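Local coordinates for 457aa long hypothetical protein (Pyrococcus horikoshii, PDB 2CSU) that is of unknown function but combines a Rossmann-like CoA-binding domain with two domains related to succinyl-CoA ligases, and pairs with a second copy of itself, at residues G392-V397 / E424-P429; F190-E195 / G216-E221; T142-A147 / I165-I170. One frame throughout, in Å; residues are numbered along the deposited sequence.

The three contacts follow one another along the chain without interlocking: contact 3 closes first, then contact 2, then contact 1. Contacts 2 and 1 lie on opposite sides of the chain's centre, their own centres about 35 Å apart; contact 2 belongs to the flavodoxin-like domain, contact 1 to the Ligase-CoA domain. Contact 3 is the most central, about 12 Å from the centre of the chain, and its centre is about 26 Å from each of the others. Its nearest atoms come within about 9 Å of contact 1 and about 12 Å of contact 2. The second subunit reaches in at contact 3, but touches none of the segments of contacts 1 and 2.

Contact 1 of 3, residues G392-V397 / E424-P429; sequences GIIRAV and EKNGIP
Ile394 and Asn426 meet with their side chains at about a right angle, both branches of the isoleucine lying against the amide group. CD1 of Ile394 comes to 3.5 Å from ND2 of Asn426, while its CG2 sits 3.7 Å from OD1 of Asn426, so each end of the amide has its own methyl. This is van der Waals contact on the exposed side; ND2 hydrogen-bonds to the carbonyl O of Leu422, back in the helix that Asn426 follows. Beside this pair, Ile428 reaches into the other part of the contact with its CD1. With CG1 anti to its own carbonyl carbon (chi1 -64°) and CD1 continuing anti (chi2 -179°), that methyl is carried out to the helix. CG2 of Ile393 is its closest neighbour there, at 3.7 Å, and the two side chains cross obliquely. CG1 of Ile394 and CG2 of Val397 lie farther off, the latter 4.4 Å from CD1 of Ile428.

The turn presenting Asn426 and Ile428 is the Schellman motif that ends helix 417-424. Gly427 is its C-prime residue at positive phi (77°), with Gly427 N bonded to Glu424 O and Ile428 N to Leu423 O. The chain then runs into strand 430-431, so the contact joins helix 388-400 to a helix-to-strand connection in the Ligase-CoA region. Leu422 and Leu423 also touch Ile394, while Ala408 of strand 406-411 packs on Ile428.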
ATOM      1  N   GLY A 392      10.454  22.391   3.906  1.00 34.20           N
ATOM      2  CA  GLY A 392      10.421  23.362   2.826  1.00 33.10           C
ATOM      3  C   GLY A 392       9.042  23.507   2.197  1.00 32.77           C
ATOM      4  O   GLY A 392       8.664  24.600   1.782  1.00 32.91           O
ATOM      5  N   ILE A 393       8.286  22.416   2.119  1.00 32.31           N
ATOM      6  CA  ILE A 393       6.938  22.462   1.539  1.00 31.87           C
ATOM      7  C   ILE A 393       6.032  23.254   2.475  1.00 32.26           C
ATOM      8  O   ILE A 393       5.310  24.177   2.075  1.00 31.18           O
ATOM      9  CB  ILE A 393       6.300  21.045   1.422  1.00 31.42           C
ATOM     10  CG1 ILE A 393       7.096  20.161   0.459  1.00 30.58           C
ATOM     11  CG2 ILE A 393       4.837  21.175   0.989  1.00 30.30           C
ATOM     12  CD1 ILE A 393       7.131  20.665  -0.916  1.00 31.42           C
ATOM     13  N   ILE A 394       6.068  22.825   3.727  1.00 33.10           N
ATOM     14  CA  ILE A 394       5.284  23.403   4.799  1.00 34.63           C
ATOM     15  C   ILE A 394       5.532  24.900   4.931  1.00 35.47           C
ATOM     16  O   ILE A 394       4.596  25.700   4.949  1.00 34.98           O
ATOM     17  CB  ILE A 394       5.622  22.679   6.119  1.00 34.28           C
ATOM     18  CG1 ILE A 394       5.122  21.231   6.033  1.00 33.85           C
ATOM     19  CG2 ILE A 394       5.048  23.437   7.304  1.00 34.49           C
ATOM     20  CD1 ILE A 394       5.381  20.395   7.260  1.00 33.66           C
ATOM     21  N   ARG A 395       6.800  25.275   5.006  1.00 36.51           N
ATOM     22  CA  ARG A 395       7.164  26.677   5.140  1.00 37.74           C
ATOM     23  C   ARG A 395       6.584  27.518   3.993  1.00 38.12           C
ATOM     24  O   ARG A 395       6.111  28.637   4.207  1.00 36.99           O
ATOM     25  CB  ARG A 395       8.690  26.791   5.179  1.00 39.98           C
ATOM     26  CG  ARG A 395       9.225  28.178   5.440  1.00 42.20           C
ATOM     27  CD  ARG A 395      10.715  28.200   5.209  1.00 44.80           C
ATOM     28  NE  ARG A 395      11.201  29.553   4.976  1.00 46.89           N
ATOM     29  CZ  ARG A 395      12.368  29.827   4.409  1.00 48.70           C
ATOM     30  NH1 ARG A 395      13.165  28.836   4.019  1.00 49.35           N
ATOM     31  NH2 ARG A 395      12.733  31.087   4.219  1.00 49.21           N
ATOM     32  N   ALA A 396       6.605  26.976   2.774  1.00 38.55           N
ATOM     33  CA  ALA A 396       6.074  27.698   1.617  1.00 38.47           C
ATOM     34  C   ALA A 396       4.558  27.881   1.693  1.00 39.51           C
ATOM     35  O   ALA A 396       4.059  28.993   1.524  1.00 39.55           O
ATOM     36  CB  ALA A 396       6.454  26.978   0.320  1.00 38.41           C
ATOM     37  N   VAL A 397       3.823  26.798   1.937  1.00 40.18           N
ATOM     38  CA  VAL A 397       2.361  26.883   2.029  1.00 40.88           C
ATOM     39  C   VAL A 397       1.970  27.914   3.085  1.00 41.67           C
ATOM     40  O   VAL A 397       1.077  28.747   2.877  1.00 40.97           O
ATOM     41  CB  VAL A 397       1.731  25.515   2.423  1.00 40.37           C
ATOM     42  CG1 VAL A 397       0.222  25.677   2.645  1.00 39.79           C
ATOM     43  CG2 VAL A 397       2.001  24.469   1.332  1.00 39.81           C
ATOM     44  N   GLU A 424       1.566  15.429   7.466  1.00 35.29           N
ATOM     45  CA  GLU A 424       0.214  15.209   7.967  1.00 36.72           C
ATOM     46  C   GLU A 424      -0.091  16.076   9.193  1.00 37.54           C
ATOM     47  O   GLU A 424      -1.220  16.475   9.446  1.00 37.30           O
ATOM     48  CB  GLU A 424       0.072  13.730   8.324  1.00 36.79           C
ATOM     49  CG  GLU A 424       0.316  12.819   7.120  1.00 36.34           C
ATOM     50  CD  GLU A 424      -0.964  12.681   6.327  1.00 36.87           C
ATOM     51  OE1 GLU A 424      -2.016  13.029   6.844  1.00 37.51           O
ATOM     52  OE2 GLU A 424      -0.898  12.214   5.191  1.00 35.28           O
ATOM     53  N   LYS A 425       0.963  16.334   9.989  1.00 38.86           N
ATOM     54  CA  LYS A 425       0.779  17.137  11.194  1.00 38.74           C
ATOM     55  C   LYS A 425       0.443  18.593  10.859  1.00 37.58           C
ATOM     56  O   LYS A 425       0.079  19.394  11.712  1.00 38.97           O
ATOM     57  CB  LYS A 425       2.070  17.076  12.013  1.00 39.90           C
ATOM     58  CG  LYS A 425       2.093  18.105  13.145  1.00 41.88           C
ATOM     59  CD  LYS A 425       3.518  18.453  13.584  1.00 43.61           C
ATOM     60  CE  LYS A 425       3.872  17.870  14.956  1.00 43.81           C
ATOM     61  NZ  LYS A 425       4.915  18.684  15.582  1.00 46.00           N
ATOM     62  N   ASN A 426       0.616  18.939   9.571  1.00 36.49           N
ATOM     63  CA  ASN A 426       0.325  20.303   9.147  1.00 34.65           C
ATOM     64  C   ASN A 426      -0.849  20.357   8.164  1.00 33.00           C
ATOM     65  O   ASN A 426      -1.034  21.310   7.421  1.00 33.11           O
ATOM     66  CB  ASN A 426       1.584  20.884   8.497  1.00 36.15           C
ATOM     67  CG  ASN A 426       2.540  21.351   9.566  1.00 37.26           C
ATOM     68  OD1 ASN A 426       2.619  22.531   9.897  1.00 37.70           O
ATOM     69  ND2 ASN A 426       3.305  20.386  10.104  1.00 36.60           N
ATOM     70  N   GLY A 427      -1.634  19.262   8.148  1.00 31.86           N
ATOM     71  CA  GLY A 427      -2.804  19.225   7.275  1.00 30.41           C
ATOM     72  C   GLY A 427      -2.422  18.966   5.814  1.00 29.58           C
ATOM     73  O   GLY A 427      -3.236  19.067   4.905  1.00 30.27           O
ATOM     74  N   ILE A 428      -1.239  18.465   5.481  1.00 28.19           N
ATOM     75  CA  ILE A 428      -0.946  18.082   4.104  1.00 27.46           C
ATOM     76  C   ILE A 428      -1.056  16.582   3.888  1.00 26.36           C
ATOM     77  O   ILE A 428      -0.195  15.824   4.340  1.00 25.71           O
ATOM     78  CB  ILE A 428       0.482  18.501   3.700  1.00 27.62           C
ATOM     79  CG1 ILE A 428       0.602  20.026   3.716  1.00 28.49           C
ATOM     80  CG2 ILE A 428       0.830  17.914   2.336  1.00 28.55           C
ATOM     81  CD1 ILE A 428       1.985  20.531   3.307  1.00 27.54           C
ATOM     82  N   PRO A 429      -2.112  16.134   3.185  1.00 26.01           N
ATOM     83  CA  PRO A 429      -2.291  14.697   2.928  1.00 25.91           C
ATOM     84  C   PRO A 429      -1.040  14.194   2.208  1.00 25.49           C
ATOM     85  O   PRO A 429      -0.610  14.786   1.222  1.00 25.80           O
ATOM     86  CB  PRO A 429      -3.532  14.651   2.027  1.00 25.04           C
ATOM     87  CG  PRO A 429      -4.279  15.891   2.400  1.00 26.45           C
ATOM     88  CD  PRO A 429      -3.176  16.917   2.539  1.00 26.21           C
TER

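Contact 2 of 3, residues F190-E195 / G216-E221; sequences FAELME and GKKFME
Phe219 brings its ring to Phe190 and the selenomethionine Met194 on the side of the helix pair that faces the sheet. CG of Phe219 stands anti to the backbone N (chi1 -176°), and the ring's CE1 comes to 3.4 Å from CB of Phe190, which approaches at the ring edge. The aromatic planes are turned 84° apart with centroids 5.9 Å apart, an oblique pairing that is neither a stack nor edge-to-face. Met194 instead covers one face: its chain bends at chi3, setting CE 4.0 Å from the centroid of the Phe219 ring in a CH-pi contact. Its SE lies over the same ring, 4.5 Å from the centroid of Phe219, completing a Met-aromatic contact.

Against this buried aromatic part stands a partly exposed polar side formed by Lys218, Glu192 and Glu195. Lys218, extended beyond CG, passes over Ala191, whose CB is 3.8 Å from Lys218 CE, and ends in a salt bridge between its NZ and OE2 of Glu192, at 2.8 Å. Glu192 divides its carboxylate, OE1 pairing with Arg123. Glu195 is looser: its OE1 stays 4.8 Å from NZ of Lys218, opposite in charge but not in contact.

The helix segments run nearly parallel, crossing at 19° with axes 9.0 Å apart. Helix 190-197, strand 205-210 and helix 216-229 are successive elements of the alternating alpha/beta flavodoxin-like domain; Leu208 and Ile210 of that strand lie against both phenylalanines, and Ile155 of the parallel strand 152-156 packs on Phe190.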
ATOM      1  N   PHE A 190     -27.410   4.513   6.370  1.00 27.18           N
ATOM      2  CA  PHE A 190     -26.496   5.439   5.711  1.00 28.24           C
ATOM      3  C   PHE A 190     -27.095   6.844   5.659  1.00 28.91           C
ATOM      4  O   PHE A 190     -26.454   7.824   6.070  1.00 29.28           O
ATOM      5  CB  PHE A 190     -26.212   5.002   4.267  1.00 28.22           C
ATOM      6  CG  PHE A 190     -25.355   3.778   4.150  1.00 29.38           C
ATOM      7  CD1 PHE A 190     -24.069   3.762   4.676  1.00 29.71           C
ATOM      8  CD2 PHE A 190     -25.827   2.648   3.486  1.00 29.85           C
ATOM      9  CE1 PHE A 190     -23.258   2.635   4.544  1.00 30.58           C
ATOM     10  CE2 PHE A 190     -25.033   1.521   3.347  1.00 30.18           C
ATOM     11  CZ  PHE A 190     -23.743   1.510   3.879  1.00 29.07           C
ATOM     12  N   ALA A 191     -28.322   6.933   5.149  1.00 27.90           N
ATOM     13  CA  ALA A 191     -29.006   8.217   4.998  1.00 28.71           C
ATOM     14  C   ALA A 191     -29.081   9.031   6.285  1.00 28.75           C
ATOM     15  O   ALA A 191     -28.731  10.208   6.307  1.00 28.42           O
ATOM     16  CB  ALA A 191     -30.405   7.995   4.463  1.00 28.67           C
ATOM     17  N   GLU A 192     -29.567   8.406   7.350  1.00 27.94           N
ATOM     18  CA  GLU A 192     -29.690   9.097   8.613  1.00 29.40           C
ATOM     19  C   GLU A 192     -28.314   9.505   9.116  1.00 29.39           C
ATOM     20  O   GLU A 192     -28.161  10.569   9.709  1.00 28.26           O
ATOM     21  CB  GLU A 192     -30.400   8.212   9.635  1.00 30.31           C
ATOM     22  CG  GLU A 192     -31.931   8.260   9.520  1.00 33.77           C
ATOM     23  CD  GLU A 192     -32.589   6.923   9.827  1.00 35.06           C
ATOM     24  OE1 GLU A 192     -32.294   6.339  10.892  1.00 37.98           O
ATOM     25  OE2 GLU A 192     -33.406   6.451   9.001  1.00 37.17           O
ATOM     26  N   LEU A 193     -27.318   8.662   8.873  1.00 29.68           N
ATOM     27  CA  LEU A 193     -25.972   8.974   9.311  1.00 31.03           C
ATOM     28  C   LEU A 193     -25.391  10.131   8.499  1.00 31.20           C
ATOM     29  O   LEU A 193     -24.750  11.014   9.058  1.00 31.18           O
ATOM     30  CB  LEU A 193     -25.087   7.745   9.211  1.00 30.47           C
ATOM     31  CG  LEU A 193     -25.301   6.726  10.332  1.00 31.39           C
ATOM     32  CD1 LEU A 193     -24.409   5.523  10.073  1.00 30.89           C
ATOM     33  CD2 LEU A 193     -24.976   7.350  11.699  1.00 30.97           C
HETATM   34  N   MSE A 194     -25.638  10.134   7.190  1.00 31.65           N
HETATM   35  CA  MSE A 194     -25.150  11.201   6.333  1.00 32.37           C
HETATM   36  C   MSE A 194     -25.830  12.509   6.706  1.00 32.04           C
HETATM   37  O   MSE A 194     -25.224  13.573   6.595  1.00 32.55           O
HETATM   38  CB  MSE A 194     -25.408  10.895   4.849  1.00 33.61           C
HETATM   39  CG  MSE A 194     -24.411   9.927   4.227  1.00 37.59           C
HETATM   40 SE   MSE A 194     -24.817   9.387   2.516  1.00 41.71          SE
HETATM   41  CE  MSE A 194     -26.316   8.960   2.760  1.00 39.97           C
ATOM     42  N   GLU A 195     -27.089  12.445   7.138  1.00 31.62           N
ATOM     43  CA  GLU A 195     -27.776  13.671   7.522  1.00 32.11           C
ATOM     44  C   GLU A 195     -27.093  14.255   8.754  1.00 31.41           C
ATOM     45  O   GLU A 195     -26.815  15.447   8.820  1.00 30.36           O
ATOM     46  CB  GLU A 195     -29.262  13.409   7.816  1.00 33.54           C
ATOM     47  CG  GLU A 195     -30.132  13.260   6.558  1.00 37.19           C
ATOM     48  CD  GLU A 195     -31.590  12.922   6.866  1.00 38.96           C
ATOM     49  OE1 GLU A 195     -31.841  11.983   7.655  1.00 40.27           O
ATOM     50  OE2 GLU A 195     -32.484  13.595   6.310  1.00 40.36           O
ATOM     51  N   GLY A 216     -33.037   3.304  -1.530  1.00 47.35           N
ATOM     52  CA  GLY A 216     -32.179   3.976  -2.500  1.00 47.05           C
ATOM     53  C   GLY A 216     -32.640   5.409  -2.773  1.00 46.51           C
ATOM     54  O   GLY A 216     -31.848   6.304  -3.036  1.00 46.09           O
ATOM     55  N   LYS A 217     -33.950   5.619  -2.727  1.00 46.21           N
ATOM     56  CA  LYS A 217     -34.534   6.932  -2.983  1.00 45.74           C
ATOM     57  C   LYS A 217     -34.104   7.953  -1.933  1.00 44.35           C
ATOM     58  O   LYS A 217     -33.652   9.047  -2.270  1.00 43.72           O
ATOM     59  CB  LYS A 217     -36.061   6.823  -2.994  1.00 47.60           C
ATOM     60  CG  LYS A 217     -36.808   8.149  -3.098  1.00 49.46           C
ATOM     61  CD  LYS A 217     -36.600   8.836  -4.446  1.00 51.98           C
ATOM     62  CE  LYS A 217     -37.014  10.295  -4.408  1.00 53.42           C
ATOM     63  NZ  LYS A 217     -35.879  11.142  -3.956  1.00 54.05           N
ATOM     64  N   LYS A 218     -34.266   7.593  -0.660  1.00 42.82           N
ATOM     65  CA  LYS A 218     -33.904   8.474   0.450  1.00 41.33           C
ATOM     66  C   LYS A 218     -32.393   8.737   0.458  1.00 40.07           C
ATOM     67  O   LYS A 218     -31.943   9.862   0.686  1.00 38.05           O
ATOM     68  CB  LYS A 218     -34.330   7.834   1.773  1.00 41.38           C
ATOM     69  CG  LYS A 218     -34.003   8.661   3.001  1.00 42.08           C
ATOM     70  CD  LYS A 218     -34.345   7.902   4.283  1.00 43.14           C
ATOM     71  CE  LYS A 218     -34.028   8.727   5.536  1.00 42.85           C
ATOM     72  NZ  LYS A 218     -34.288   7.954   6.785  1.00 42.59           N
ATOM     73  N   PHE A 219     -31.624   7.687   0.194  1.00 39.59           N
ATOM     74  CA  PHE A 219     -30.172   7.771   0.159  1.00 39.77           C
ATOM     75  C   PHE A 219     -29.696   8.808  -0.857  1.00 40.57           C
ATOM     76  O   PHE A 219     -28.929   9.724  -0.530  1.00 39.84           O
ATOM     77  CB  PHE A 219     -29.588   6.397  -0.194  1.00 39.02           C
ATOM     78  CG  PHE A 219     -28.083   6.346  -0.177  1.00 38.01           C
ATOM     79  CD1 PHE A 219     -27.406   5.730   0.878  1.00 37.98           C
ATOM     80  CD2 PHE A 219     -27.338   6.906  -1.219  1.00 37.57           C
ATOM     81  CE1 PHE A 219     -26.004   5.670   0.891  1.00 37.99           C
ATOM     82  CE2 PHE A 219     -25.929   6.853  -1.212  1.00 37.40           C
ATOM     83  CZ  PHE A 219     -25.268   6.231  -0.151  1.00 37.06           C
HETATM   84  N   MSE A 220     -30.156   8.669  -2.096  1.00 41.68           N
HETATM   85  CA  MSE A 220     -29.746   9.588  -3.147  1.00 43.18           C
HETATM   86  C   MSE A 220     -30.118  11.048  -2.886  1.00 41.44           C
HETATM   87  O   MSE A 220     -29.309  11.946  -3.122  1.00 40.76           O
HETATM   88  CB  MSE A 220     -30.307   9.132  -4.499  1.00 47.03           C
HETATM   89  CG  MSE A 220     -29.540   7.964  -5.125  1.00 52.99           C
HETATM   90 SE   MSE A 220     -27.837   7.796  -4.502  1.00 60.51          SE
HETATM   91  CE  MSE A 220     -27.491   6.144  -4.926  1.00 57.75           C
ATOM     92  N   GLU A 221     -31.325  11.291  -2.388  1.00 39.97           N
ATOM     93  CA  GLU A 221     -31.744  12.659  -2.129  1.00 39.68           C
ATOM     94  C   GLU A 221     -30.995  13.262  -0.945  1.00 37.80           C
ATOM     95  O   GLU A 221     -30.735  14.458  -0.919  1.00 37.34           O
ATOM     96  CB  GLU A 221     -33.256  12.728  -1.899  1.00 41.05           C
ATOM     97  CG  GLU A 221     -33.794  14.158  -1.853  1.00 44.54           C
ATOM     98  CD  GLU A 221     -33.422  14.981  -3.093  1.00 47.24           C
ATOM     99  OE1 GLU A 221     -33.816  14.598  -4.223  1.00 46.95           O
ATOM    100  OE2 GLU A 221     -32.732  16.018  -2.933  1.00 48.41           O
TER

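Contact 3 of 3, residues T142-A147 / I165-I170; sequences TFITVA and IVYKTI
Helix 159-171 is the helix of a beta-alpha-beta crossover between the parallel strands 152-156 and 175-181 of the flavodoxin-like domain, and the connection between strands 139-142 and 148-149 packs against it. Tyr167, Val166 and Ile170 are the helix residues that meet it. CG2 of Thr145 touches two residues of the helix. It lies between the backbone N and the carbonyl carbon, OG1 being anti to N (chi1 -170°), and comes up at the edge of the Tyr167 ring, near its plane, 3.7 Å from CE1 of Tyr167. It also meets Ile170 tip to tip, with CD1 of Ile170 at the same 3.7 Å from CG2 of Thr145.

Val166 points toward the connection. Its CG1, anti to the backbone N (chi1 168°), packs against main chain as much as side chain: it is 3.6 Å from O of Thr145 and 3.8 Å from CB of Ala147. Ile170 does likewise, its CD1 lying 3.6 Å from O of Val146. On the far side of the ring from its CB, the phenol oxygen of Tyr167 rests against CB and CG2 of Ile144, and Ile144 CD1 adds a longer contact to Val166 CG2.

Phe176 of strand 175-181 backs Ala147. The second subunit also arrives here: its Val415 packs on Tyr167, its Tyr414 on Ile170, and its Phe381 meets Phe143 with the rings edge-to-face. The polar link between connection and helix runs through one water, which accepts from Thr145 N at 3.0 Å and hydrogen-bonds with Tyr167 OH at 2.9 Å.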
ATOM      1  N   THR A 142     -16.371  -0.418  20.641  1.00 22.44           N
ATOM      2  CA  THR A 142     -16.126  -1.532  19.737  1.00 24.14           C
ATOM      3  C   THR A 142     -15.299  -2.600  20.445  1.00 25.37           C
ATOM      4  O   THR A 142     -14.834  -2.387  21.575  1.00 24.77           O
ATOM      5  CB  THR A 142     -15.314  -1.056  18.502  1.00 24.75           C
ATOM      6  OG1 THR A 142     -13.993  -0.663  18.901  1.00 26.94           O
ATOM      7  CG2 THR A 142     -15.977   0.107  17.859  1.00 26.17           C
ATOM      8  N   PHE A 143     -15.113  -3.749  19.790  1.00 25.52           N
ATOM      9  CA  PHE A 143     -14.286  -4.796  20.363  1.00 24.21           C
ATOM     10  C   PHE A 143     -12.970  -4.909  19.593  1.00 23.75           C
ATOM     11  O   PHE A 143     -12.316  -5.946  19.594  1.00 25.04           O
ATOM     12  CB  PHE A 143     -15.032  -6.138  20.423  1.00 24.94           C
ATOM     13  CG  PHE A 143     -15.567  -6.615  19.101  1.00 24.44           C
ATOM     14  CD1 PHE A 143     -14.743  -7.281  18.198  1.00 24.11           C
ATOM     15  CD2 PHE A 143     -16.895  -6.410  18.769  1.00 24.02           C
ATOM     16  CE1 PHE A 143     -15.243  -7.736  16.981  1.00 23.91           C
ATOM     17  CE2 PHE A 143     -17.412  -6.859  17.556  1.00 23.58           C
ATOM     18  CZ  PHE A 143     -16.587  -7.524  16.659  1.00 24.26           C
ATOM     19  N   ILE A 144     -12.578  -3.819  18.944  1.00 23.33           N
ATOM     20  CA  ILE A 144     -11.315  -3.778  18.205  1.00 23.02           C
ATOM     21  C   ILE A 144     -10.546  -2.513  18.593  1.00 23.34           C
ATOM     22  O   ILE A 144     -11.106  -1.600  19.186  1.00 23.35           O
ATOM     23  CB  ILE A 144     -11.531  -3.799  16.656  1.00 22.82           C
ATOM     24  CG1 ILE A 144     -12.225  -2.521  16.194  1.00 21.42           C
ATOM     25  CG2 ILE A 144     -12.342  -5.039  16.255  1.00 21.26           C
ATOM     26  CD1 ILE A 144     -12.280  -2.397  14.670  1.00 22.47           C
ATOM     27  N   THR A 145      -9.259  -2.456  18.277  1.00 25.03           N
ATOM     28  CA  THR A 145      -8.466  -1.282  18.637  1.00 25.99           C
ATOM     29  C   THR A 145      -8.992  -0.007  17.955  1.00 25.78           C
ATOM     30  O   THR A 145      -9.498  -0.054  16.832  1.00 24.59           O
ATOM     31  CB  THR A 145      -6.964  -1.506  18.283  1.00 27.61           C
ATOM     32  OG1 THR A 145      -6.180  -0.459  18.861  1.00 31.08           O
ATOM     33  CG2 THR A 145      -6.756  -1.494  16.788  1.00 29.25           C
ATOM     34  N   VAL A 146      -8.874   1.130  18.638  1.00 25.99           N
ATOM     35  CA  VAL A 146      -9.352   2.405  18.111  1.00 26.11           C
ATOM     36  C   VAL A 146      -8.484   2.924  16.954  1.00 27.11           C
ATOM     37  O   VAL A 146      -7.266   2.767  16.945  1.00 27.73           O
ATOM     38  CB  VAL A 146      -9.410   3.490  19.245  1.00 26.88           C
ATOM     39  CG1 VAL A 146      -8.008   3.990  19.572  1.00 26.01           C
ATOM     40  CG2 VAL A 146     -10.312   4.642  18.835  1.00 27.15           C
ATOM     41  N   ALA A 147      -9.116   3.528  15.964  1.00 27.19           N
ATOM     42  CA  ALA A 147      -8.366   4.052  14.839  1.00 29.14           C
ATOM     43  C   ALA A 147      -7.657   5.322  15.305  1.00 29.57           C
ATOM     44  O   ALA A 147      -7.984   5.872  16.365  1.00 29.32           O
ATOM     45  CB  ALA A 147      -9.322   4.374  13.675  1.00 28.82           C
ATOM     46  N   ILE A 165      -9.438  -2.301   7.822  1.00 22.81           N
ATOM     47  CA  ILE A 165      -9.093  -0.980   7.338  1.00 22.79           C
ATOM     48  C   ILE A 165      -8.546  -0.161   8.512  1.00 23.16           C
ATOM     49  O   ILE A 165      -7.568   0.556   8.366  1.00 23.65           O
ATOM     50  CB  ILE A 165     -10.336  -0.315   6.649  1.00 21.49           C
ATOM     51  CG1 ILE A 165     -10.535  -0.962   5.273  1.00 21.47           C
ATOM     52  CG2 ILE A 165     -10.144   1.188   6.483  1.00 21.83           C
ATOM     53  CD1 ILE A 165     -11.787  -0.526   4.526  1.00 19.04           C
ATOM     54  N   VAL A 166      -9.155  -0.299   9.684  1.00 23.36           N
ATOM     55  CA  VAL A 166      -8.666   0.411  10.859  1.00 22.92           C
ATOM     56  C   VAL A 166      -7.201   0.030  11.089  1.00 23.00           C
ATOM     57  O   VAL A 166      -6.351   0.901  11.281  1.00 22.67           O
ATOM     58  CB  VAL A 166      -9.515   0.068  12.100  1.00 24.09           C
ATOM     59  CG1 VAL A 166      -8.848   0.574  13.369  1.00 23.93           C
ATOM     60  CG2 VAL A 166     -10.892   0.697  11.966  1.00 24.01           C
ATOM     61  N   TYR A 167      -6.891  -1.262  11.040  1.00 23.41           N
ATOM     62  CA  TYR A 167      -5.508  -1.698  11.238  1.00 24.35           C
ATOM     63  C   TYR A 167      -4.636  -1.150  10.135  1.00 24.93           C
ATOM     64  O   TYR A 167      -3.482  -0.792  10.364  1.00 26.32           O
ATOM     65  CB  TYR A 167      -5.382  -3.227  11.240  1.00 24.19           C
ATOM     66  CG  TYR A 167      -6.332  -3.918  12.187  1.00 24.25           C
ATOM     67  CD1 TYR A 167      -6.836  -3.252  13.304  1.00 24.48           C
ATOM     68  CD2 TYR A 167      -6.739  -5.237  11.962  1.00 24.01           C
ATOM     69  CE1 TYR A 167      -7.724  -3.868  14.171  1.00 23.31           C
ATOM     70  CE2 TYR A 167      -7.630  -5.865  12.834  1.00 23.70           C
ATOM     71  CZ  TYR A 167      -8.115  -5.171  13.931  1.00 23.70           C
ATOM     72  OH  TYR A 167      -9.003  -5.765  14.787  1.00 21.10           O
ATOM     73  N   LYS A 168      -5.188  -1.098   8.926  1.00 25.16           N
ATOM     74  CA  LYS A 168      -4.448  -0.592   7.789  1.00 24.74           C
ATOM     75  C   LYS A 168      -4.036   0.850   8.008  1.00 25.42           C
ATOM     76  O   LYS A 168      -2.855   1.178   7.963  1.00 24.85           O
ATOM     77  CB  LYS A 168      -5.294  -0.685   6.518  1.00 25.71           C
ATOM     78  CG  LYS A 168      -4.556  -0.227   5.252  1.00 25.30           C
ATOM     79  CD  LYS A 168      -5.422  -0.411   4.008  1.00 25.26           C
ATOM     80  CE  LYS A 168      -4.586  -0.469   2.736  1.00 26.41           C
ATOM     81  NZ  LYS A 168      -3.889   0.786   2.370  1.00 27.89           N
ATOM     82  N   THR A 169      -5.024   1.709   8.239  1.00 26.49           N
ATOM     83  CA  THR A 169      -4.795   3.137   8.455  1.00 27.52           C
ATOM     84  C   THR A 169      -3.870   3.453   9.629  1.00 27.94           C
ATOM     85  O   THR A 169      -3.091   4.401   9.571  1.00 29.88           O
ATOM     86  CB  THR A 169      -6.124   3.862   8.684  1.00 27.05           C
ATOM     87  OG1 THR A 169      -6.895   3.134   9.648  1.00 26.27           O
ATOM     88  CG2 THR A 169      -6.905   3.964   7.372  1.00 27.74           C
ATOM     89  N   ILE A 170      -3.970   2.661  10.690  1.00 28.20           N
ATOM     90  CA  ILE A 170      -3.154   2.850  11.876  1.00 28.18           C
ATOM     91  C   ILE A 170      -1.689   2.809  11.485  1.00 28.82           C
ATOM     92  O   ILE A 170      -0.928   3.733  11.793  1.00 29.43           O
ATOM     93  CB  ILE A 170      -3.457   1.763  12.932  1.00 27.35           C
ATOM     94  CG1 ILE A 170      -4.808   2.063  13.589  1.00 27.02           C
ATOM     95  CG2 ILE A 170      -2.341   1.705  13.984  1.00 28.31           C
ATOM     96  CD1 ILE A 170      -5.286   1.020  14.563  1.00 26.98           C
TER
HETATM   97  O   HOH W   1      -8.125  -5.112  17.473  1.00 30.56           O